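Local structure of DNA-binding protein reb1 (Schizosaccharomyces pombe, 5EYB) at residues M116-S121 and P135-M140. The protein binds specific sequences in ribosomal DNA spacers and upstream of genes, bends the replication fork barrier DNA, and acts in terminating RNA polymerase I transcription. Residues are numbered along the deposited sequence; the frame is centred on the assembly and turned at random.
Sequences MDQGWS and PKTIRM
In the second Myb-associated domain of Reb1, a domain of the helix-turn-helix type, the loop between helices 101-116 and 122-129 packs against the first turn of helix 136-147 through Gln118 and Trp120, which meet Thr137 and Ile138. It is a small side-chain contact, burying 150 Å² in all, and the two backbones stay well apart: the closest CA atoms, those of Gln118 and Thr137, are 9.3 Å from each other. Gln118 bridges much of that gap with its chain extended beyond CG, bringing the end amide against the threonine. Its NE2 lies 3.5 Å from Thr137 CB and nearly as close to CG2, a van der Waals contact of the amide with the carbons of the threonine. The same amide reaches over one face of the indole, Gln118 OE1 standing 3.5 Å above the plane of the Trp120 ring, displaced toward its rim. Thr137 also meets the tryptophan, its OG1 coming obliquely to within 3.8 Å of Trp120 CH2; with chi1 at 69° the hydroxyl is turned to the indole, while CB and CG2 lie against the glutamine amide. Phe114 of helix 101-116 touches both Thr137 and Ile138, while Gln128 of helix 122-129 packs on Trp120, Pro135 and Ile138, joining the contact to both preceding helices. Ser121, at the N-cap of helix 122-129, ties the end of the loop to that helix by a hydrogen bond from Gln124 N to its OG. The bound DNA comes within about 4 Å of the contact, nearest atom to nearest atom. Buried Ile138 makes the apolar part of the join, its terminal CD1 resting at the indole edge, near the ring plane, 3.9 Å from Trp120 CZ3.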
# COMPACT_ATOMS: atom_id res chain seq x y z
N MET A 116 27.91 -21.39 9.77
CA MET A 116 29.30 -21.61 10.19
C MET A 116 29.48 -23.08 10.55
O MET A 116 30.50 -23.70 10.23
CB MET A 116 29.67 -20.70 11.38
CG MET A 116 29.83 -19.21 11.03
SD MET A 116 31.09 -18.87 9.78
CE MET A 116 32.60 -19.25 10.69
N ASP A 117 28.47 -23.64 11.20
CA ASP A 117 28.42 -25.07 11.43
C ASP A 117 28.09 -25.74 10.10
O ASP A 117 27.54 -25.09 9.21
CB ASP A 117 27.38 -25.43 12.51
CG ASP A 117 27.60 -26.82 13.09
OD1 ASP A 117 27.40 -27.00 14.31
OD2 ASP A 117 27.95 -27.74 12.32
N GLN A 118 28.47 -27.01 9.94
CA GLN A 118 28.23 -27.76 8.71
C GLN A 118 28.95 -27.19 7.49
O GLN A 118 28.91 -27.78 6.41
CB GLN A 118 26.72 -27.86 8.43
CG GLN A 118 25.93 -28.50 9.55
CD GLN A 118 24.67 -29.16 9.05
OE1 GLN A 118 24.46 -29.30 7.84
NE2 GLN A 118 23.80 -29.57 9.97
N GLY A 119 29.59 -26.04 7.65
CA GLY A 119 30.41 -25.45 6.60
C GLY A 119 29.67 -25.12 5.32
O GLY A 119 30.02 -25.61 4.25
N TRP A 120 28.64 -24.29 5.44
CA TRP A 120 27.89 -23.85 4.27
C TRP A 120 28.10 -22.37 3.99
O TRP A 120 28.48 -21.61 4.89
CB TRP A 120 26.40 -24.13 4.45
CG TRP A 120 26.03 -25.58 4.40
CD1 TRP A 120 26.87 -26.65 4.27
CD2 TRP A 120 24.71 -26.13 4.49
NE1 TRP A 120 26.16 -27.82 4.27
CE2 TRP A 120 24.83 -27.53 4.41
CE3 TRP A 120 23.43 -25.58 4.64
CZ2 TRP A 120 23.73 -28.39 4.46
CZ3 TRP A 120 22.34 -26.42 4.69
CH2 TRP A 120 22.49 -27.81 4.60
N SER A 121 27.87 -21.97 2.75
CA SER A 121 27.79 -20.57 2.40
C SER A 121 26.34 -20.14 2.52
O SER A 121 25.45 -20.99 2.57
CB SER A 121 28.32 -20.32 0.99
OG SER A 121 27.54 -21.02 0.03
N PRO A 135 16.08 -30.94 3.83
CA PRO A 135 16.69 -32.06 4.54
C PRO A 135 16.45 -32.00 6.05
O PRO A 135 15.90 -31.02 6.55
CB PRO A 135 18.18 -31.90 4.23
CG PRO A 135 18.35 -30.44 3.99
CD PRO A 135 17.09 -30.00 3.31
N LYS A 136 16.88 -33.04 6.76
CA LYS A 136 16.67 -33.13 8.20
C LYS A 136 17.43 -32.05 8.97
O LYS A 136 16.97 -31.60 10.02
CB LYS A 136 17.10 -34.51 8.71
N THR A 137 18.57 -31.63 8.44
CA THR A 137 19.37 -30.59 9.08
C THR A 137 18.64 -29.26 9.05
O THR A 137 18.66 -28.50 10.02
CB THR A 137 20.74 -30.42 8.40
OG1 THR A 137 20.56 -29.86 7.09
CG2 THR A 137 21.45 -31.76 8.29
N ILE A 138 17.99 -28.97 7.92
CA ILE A 138 17.20 -27.75 7.78
C ILE A 138 15.94 -27.84 8.64
O ILE A 138 15.55 -26.87 9.29
CB ILE A 138 16.81 -27.50 6.31
CG1 ILE A 138 18.03 -27.08 5.50
CG2 ILE A 138 15.75 -26.42 6.20
CD1 ILE A 138 18.67 -25.80 6.00
N ARG A 139 15.33 -29.02 8.65
CA ARG A 139 14.13 -29.26 9.45
C ARG A 139 14.43 -29.08 10.94
O ARG A 139 13.58 -28.63 11.71
CB ARG A 139 13.59 -30.67 9.19
N MET A 140 15.65 -29.42 11.33
CA MET A 140 16.07 -29.29 12.72
C MET A 140 16.43 -27.84 13.04
O MET A 140 16.24 -27.37 14.16
CB MET A 140 17.26 -30.21 13.02
CG MET A 140 17.46 -30.50 14.50
SD MET A 140 16.02 -31.28 15.25
CE MET A 140 16.45 -31.19 16.98